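Local structure of fucolectin-related protein (Streptococcus pneumoniae, 2WMF) at residues I545-D550 against G575-S580; T466-K471 against I479-Y484. The protein acts as a family 98 glycoside hydrolase that hydrolyses host carbohydrate antigens, probably of blood-group type and probably as part of fucose utilisation. All blocks are in the same frame, centred on the assembly; numbering follows the deposited sequence.

Contact 1: I545-D550 against G575-S580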
loop_
_atom_site.group_PDB
_atom_site.type_symbol
_atom_site.label_atom_id
_atom_site.label_comp_id
_atom_site.label_asym_id
_atom_site.label_seq_id
_atom_site.Cartn_x
_atom_site.Cartn_y
_atom_site.Cartn_z
ATOM N N ILE A 545 -5.506 -24.103 22.089
ATOM C CA ILE A 545 -4.967 -23.281 21.002
ATOM C C ILE A 545 -3.987 -24.055 20.091
ATOM O O ILE A 545 -3.284 -24.988 20.504
ATOM C CB ILE A 545 -4.254 -22.045 21.636
ATOM C CG1 ILE A 545 -3.867 -20.957 20.661
ATOM C CG2 ILE A 545 -2.959 -22.452 22.287
ATOM C CD1 ILE A 545 -2.992 -19.957 21.351
ATOM N N ASN A 546 -3.993 -23.684 18.832
ATOM C CA ASN A 546 -2.966 -24.041 17.884
ATOM C C ASN A 546 -2.222 -22.742 17.605
ATOM O O ASN A 546 -2.840 -21.801 17.180
ATOM C CB ASN A 546 -3.628 -24.444 16.584
ATOM C CG ASN A 546 -3.293 -25.786 16.179
ATOM O OD1 ASN A 546 -2.519 -25.986 15.220
ATOM N ND2 ASN A 546 -3.847 -26.777 16.904
ATOM N N ILE A 547 -0.928 -22.693 17.882
ATOM C CA ILE A 547 -0.173 -21.439 17.751
ATOM C C ILE A 547 1.151 -21.657 17.044
ATOM O O ILE A 547 1.810 -22.662 17.248
ATOM C CB ILE A 547 0.024 -20.727 19.136
ATOM C CG1 ILE A 547 0.741 -19.366 18.990
ATOM C CG2 ILE A 547 0.775 -21.595 20.118
ATOM C CD1 ILE A 547 0.641 -18.472 20.211
ATOM N N SER A 548 1.541 -20.685 16.219
ATOM C CA SER A 548 2.812 -20.706 15.576
ATOM C C SER A 548 3.244 -19.257 15.350
ATOM O O SER A 548 2.480 -18.336 15.588
ATOM C CB SER A 548 2.739 -21.450 14.242
ATOM O OG SER A 548 1.973 -20.740 13.311
ATOM N N GLY A 549 4.467 -19.079 14.891
ATOM C CA GLY A 549 4.962 -17.731 14.648
ATOM C C GLY A 549 6.355 -17.714 14.118
ATOM O O GLY A 549 6.950 -18.786 13.888
ATOM N N ASP A 550 6.895 -16.508 13.950
ATOM C CA ASP A 550 8.273 -16.395 13.472
ATOM C C ASP A 550 9.205 -17.082 14.476
ATOM O O ASP A 550 9.179 -16.809 15.687
ATOM C CB ASP A 550 8.699 -14.936 13.299
ATOM C CG ASP A 550 8.030 -14.249 12.099
ATOM O OD1 ASP A 550 7.508 -14.925 11.165
ATOM O OD2 ASP A 550 8.060 -12.986 12.072
ATOM N N GLY A 575 7.507 -9.702 15.518
ATOM C CA GLY A 575 7.232 -10.487 14.321
ATOM C C GLY A 575 5.807 -11.009 14.311
ATOM O O GLY A 575 4.910 -10.497 15.019
ATOM N N MET A 576 5.619 -12.033 13.472
ATOM C CA MET A 576 4.327 -12.664 13.223
ATOM C C MET A 576 4.019 -13.748 14.284
ATOM O O MET A 576 4.902 -14.548 14.642
ATOM C CB MET A 576 4.343 -13.312 11.829
ATOM C CG MET A 576 2.953 -13.780 11.380
ATOM S SD MET A 576 3.015 -14.547 9.732
ATOM C CE MET A 576 1.594 -14.099 8.712
ATOM N N VAL A 577 2.747 -13.797 14.709
ATOM C CA VAL A 577 2.210 -14.898 15.523
ATOM C C VAL A 577 0.828 -15.202 14.942
ATOM O O VAL A 577 0.054 -14.285 14.645
ATOM C CB VAL A 577 2.140 -14.546 17.060
ATOM C CG1 VAL A 577 1.520 -15.680 17.896
ATOM C CG2 VAL A 577 3.515 -14.198 17.561
ATOM N N GLU A 578 0.525 -16.488 14.751
ATOM C CA GLU A 578 -0.777 -16.928 14.228
ATOM C C GLU A 578 -1.374 -17.959 15.186
ATOM O O GLU A 578 -0.648 -18.773 15.731
ATOM C CB GLU A 578 -0.606 -17.619 12.870
ATOM C CG GLU A 578 -0.077 -16.755 11.772
ATOM C CD GLU A 578 -0.105 -17.407 10.404
ATOM O OE1 GLU A 578 0.911 -18.090 10.057
ATOM O OE2 GLU A 578 -1.136 -17.214 9.685
ATOM N N MET A 579 -2.691 -17.917 15.369
ATOM C CA MET A 579 -3.395 -18.855 16.269
ATOM C C MET A 579 -4.700 -19.289 15.671
ATOM O O MET A 579 -5.317 -18.520 14.971
ATOM C CB MET A 579 -3.836 -18.145 17.540
ATOM C CG MET A 579 -2.794 -17.606 18.350
ATOM S SD MET A 579 -3.597 -16.618 19.636
ATOM C CE MET A 579 -2.281 -15.414 19.584
ATOM N N SER A 580 -5.109 -20.511 15.987
ATOM C CA SER A 580 -6.470 -21.016 15.709
ATOM C C SER A 580 -7.025 -21.429 17.072
ATOM O O SER A 580 -6.366 -22.155 17.829
ATOM C CB SER A 580 -6.400 -22.218 14.766
ATOM O OG SER A 580 -7.678 -22.750 14.487
HETATM O O HOH W 1 2.763 -18.718 11.853
#
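E578 N donates a hydrogen bond of 2.8 Å to the carbonyl oxygen S548 O, and the CA-H of V577 adds a weaker contact, V577 CA lying 3.4 Å from S548 O. This is the centre of an antiparallel ladder in which N546 with S580 and S548 with E578 form hydrogen-bonded pairs, each with two backbone bonds. I547 with M579 and G549 with V577 are the non-hydrogen-bonded pairs between and beyond them.

D550 extends the ladder past the strand end. Its backbone N bonds to M576 O, and its carboxylate takes over the next rung, with D550 OD2 3.0 Å from M576 N. CG stands beside D550's own backbone N (chi1 -72°), which lets the carboxylate reach over, so the M576 N-H meets OD2 from above the carboxylate plane rather than at its rim. The same oxygen lies against a residue without a side chain, D550 OD2 being 3.5 Å from G575 CA.

The two faces differ in chemistry. On the face of N546, S548, E578 and S580, a water links S548 OG to E578 OE1, donating to OE1 at 2.7 Å. On the face of I547, V577 and M579, I547 CG1 is anti to the backbone N (chi1 -177°), which carries CD1 obliquely across V577, 3.7 Å from V577 CG1, while the I547 and M579 side chains lie side by side, I547 CG1 4.0 Å from M579 CG. The I545 CD1 methyl group reaches M579 SD at 3.8 Å.

This apolar face looks onto strands 554-561 and 566-573 of the second antiparallel sheet, where Y554, Y556 and V571 are among the residues met, as in a beta sandwich. Strand 546-549 is the outermost strand here, and strand 576-580 separates it from strand 477-482.

Contact 2: T466-K471 against I479-Y484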
loop_
_atom_site.group_PDB
_atom_site.type_symbol
_atom_site.label_atom_id
_atom_site.label_comp_id
_atom_site.label_asym_id
_atom_site.label_seq_id
_atom_site.Cartn_x
_atom_site.Cartn_y
_atom_site.Cartn_z
ATOM N N THR A 466 1.731 -2.440 15.572
ATOM C CA THR A 466 1.112 -3.763 15.700
ATOM C C THR A 466 -0.189 -3.763 14.907
ATOM O O THR A 466 -1.012 -2.866 15.086
ATOM C CB THR A 466 0.787 -4.146 17.190
ATOM O OG1 THR A 466 1.976 -4.015 17.963
ATOM C CG2 THR A 466 0.310 -5.610 17.280
ATOM N N TYR A 467 -0.363 -4.787 14.059
ATOM C CA TYR A 467 -1.626 -5.039 13.412
ATOM C C TYR A 467 -2.112 -6.462 13.753
ATOM O O TYR A 467 -1.338 -7.345 14.183
ATOM C CB TYR A 467 -1.608 -4.744 11.920
ATOM C CG TYR A 467 -0.890 -5.763 11.023
ATOM C CD1 TYR A 467 -1.514 -6.949 10.633
ATOM C CD2 TYR A 467 0.417 -5.563 10.587
ATOM C CE1 TYR A 467 -0.871 -7.874 9.784
ATOM C CE2 TYR A 467 1.062 -6.473 9.729
ATOM C CZ TYR A 467 0.420 -7.640 9.328
ATOM O OH TYR A 467 1.055 -8.534 8.461
ATOM N N ALA A 468 -3.427 -6.630 13.565
ATOM C CA ALA A 468 -4.088 -7.913 13.813
ATOM C C ALA A 468 -5.207 -8.108 12.824
ATOM O O ALA A 468 -5.842 -7.122 12.369
ATOM C CB ALA A 468 -4.616 -7.993 15.264
ATOM N N VAL A 469 -5.464 -9.387 12.501
ATOM C CA VAL A 469 -6.626 -9.758 11.725
ATOM C C VAL A 469 -7.290 -10.900 12.462
ATOM O O VAL A 469 -6.635 -11.904 12.790
ATOM C CB VAL A 469 -6.295 -10.203 10.276
ATOM C CG1 VAL A 469 -7.617 -10.414 9.456
ATOM C CG2 VAL A 469 -5.381 -9.200 9.562
ATOM N N VAL A 470 -8.578 -10.755 12.698
ATOM C CA VAL A 470 -9.333 -11.820 13.372
ATOM C C VAL A 470 -10.465 -12.271 12.449
ATOM O O VAL A 470 -11.368 -11.479 12.124
ATOM C CB VAL A 470 -9.934 -11.342 14.751
ATOM C CG1 VAL A 470 -10.811 -12.458 15.400
ATOM C CG2 VAL A 470 -8.848 -10.809 15.710
ATOM N N LYS A 471 -10.401 -13.523 12.012
ATOM C CA LYS A 471 -11.445 -14.100 11.171
ATOM C C LYS A 471 -12.344 -15.044 11.981
ATOM O O LYS A 471 -11.849 -15.952 12.679
ATOM C CB LYS A 471 -10.820 -14.875 10.007
ATOM C CG LYS A 471 -11.858 -15.461 9.052
ATOM C CD LYS A 471 -11.252 -16.154 7.817
ATOM C CE LYS A 471 -11.416 -15.284 6.589
ATOM N NZ LYS A 471 -10.804 -15.948 5.339
ATOM N N ILE A 479 -6.547 -16.027 14.217
ATOM C CA ILE A 479 -6.011 -14.729 14.629
ATOM C C ILE A 479 -4.582 -14.595 14.090
ATOM O O ILE A 479 -3.741 -15.488 14.296
ATOM C CB ILE A 479 -6.045 -14.565 16.185
ATOM C CG1 ILE A 479 -7.534 -14.587 16.692
ATOM C CG2 ILE A 479 -5.365 -13.254 16.612
ATOM C CD1 ILE A 479 -7.758 -15.331 17.912
ATOM N N LEU A 480 -4.334 -13.489 13.404
ATOM C CA LEU A 480 -3.018 -13.099 12.931
ATOM C C LEU A 480 -2.585 -11.816 13.683
ATOM O O LEU A 480 -3.357 -10.849 13.765
ATOM C CB LEU A 480 -3.053 -12.819 11.407
ATOM C CG LEU A 480 -1.827 -12.228 10.738
ATOM C CD1 LEU A 480 -0.660 -13.223 10.861
ATOM C CD2 LEU A 480 -2.093 -11.906 9.281
ATOM N N LEU A 481 -1.391 -11.878 14.290
ATOM C CA LEU A 481 -0.745 -10.719 14.927
ATOM C C LEU A 481 0.565 -10.474 14.217
ATOM O O LEU A 481 1.324 -11.423 13.902
ATOM C CB LEU A 481 -0.466 -10.979 16.411
ATOM C CG LEU A 481 -1.587 -11.473 17.332
ATOM C CD1 LEU A 481 -1.029 -11.788 18.791
ATOM C CD2 LEU A 481 -2.797 -10.516 17.316
ATOM N N ASN A 482 0.883 -9.201 13.983
ATOM C CA ASN A 482 2.240 -8.943 13.538
ATOM C C ASN A 482 2.675 -7.565 14.025
ATOM O O ASN A 482 1.982 -6.560 13.784
ATOM C CB ASN A 482 2.354 -9.071 12.003
ATOM C CG ASN A 482 3.792 -9.253 11.525
ATOM O OD1 ASN A 482 4.695 -8.560 12.015
ATOM N ND2 ASN A 482 4.022 -10.131 10.517
ATOM N N ASN A 483 3.803 -7.523 14.737
ATOM C CA ASN A 483 4.340 -6.261 15.197
ATOM C C ASN A 483 5.797 -6.026 14.790
ATOM O O ASN A 483 6.511 -5.255 15.441
ATOM C CB ASN A 483 4.165 -6.163 16.734
ATOM C CG ASN A 483 5.084 -7.111 17.487
ATOM O OD1 ASN A 483 5.811 -7.924 16.887
ATOM N ND2 ASN A 483 5.059 -7.011 18.799
ATOM N N TYR A 484 6.237 -6.635 13.693
ATOM C CA TYR A 484 7.681 -6.673 13.371
ATOM C C TYR A 484 8.232 -5.243 13.235
ATOM O O TYR A 484 7.714 -4.437 12.435
ATOM C CB TYR A 484 7.946 -7.429 12.059
ATOM C CG TYR A 484 9.445 -7.726 11.846
ATOM C CD1 TYR A 484 10.139 -8.558 12.707
ATOM C CD2 TYR A 484 10.146 -7.138 10.813
ATOM C CE1 TYR A 484 11.469 -8.776 12.566
ATOM C CE2 TYR A 484 11.515 -7.378 10.641
ATOM C CZ TYR A 484 12.166 -8.229 11.506
ATOM O OH TYR A 484 13.524 -8.469 11.376
HETATM O O HOH W 2 3.019 -5.230 19.934
#
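Y467 and N482 sit side by side in a beta hairpin, strands 467-472 and 477-482, their side chains pointing the same way from a hydrogen-bonded pair. The tyrosine CG takes the position between backbone N and carbonyl carbon (chi1 75°), which brings the ring over its cross-strand neighbour. N482 CB lies over one ring face in a CH-pi contact, 3.9 Å from the centroid of the Y467 ring and offset toward the rim, and the N482 amide is turned only 20° from the ring plane. L480 approaches instead at the ring's edge, its CD2 4.2 Å from Y467 CE1. Helix 272-283 also packs on Y467, through A276, M277 and M280.

N482 is held in turn by an Asx turn, OD1 accepting from Y484 N at 3.0 Å. On the other face, A468 CB meets L481 CD2 at 3.7 Å, and V470 runs alongside I479, V470 CG1 and V470 CG2 each 4.1 Å from I479 CG1.

Beyond the last rung T466 and N483 lie side by side. T466 OG1 bonds to T463 O and N483 OD1 to G575 N, while a single water joins T466 OG1 to N483 ND2, accepting from ND2 at 2.9 Å.

How the contacts relate
Both contacts are antiparallel pairings within one six-stranded sheet, joined where strand 477-482 lies beside strand 576-580. Contact 2, all of whose touching residues are buried, pairs two inner strands close in sequence; contact 1 forms one edge of the sheet, joins segments 25 residues apart in sequence, and is only partly buried. Chemistry follows place: an aromatic ring, aliphatic groups and an Asx turn at N482 fill the inner pair, whereas the edge pair bears serines, a glutamate and bridging water on one face. The seam between them combines a probable hydrogen bond, V577 O lying 2.8 Å from L481 N, with packing of M576 CB on N482 ND2.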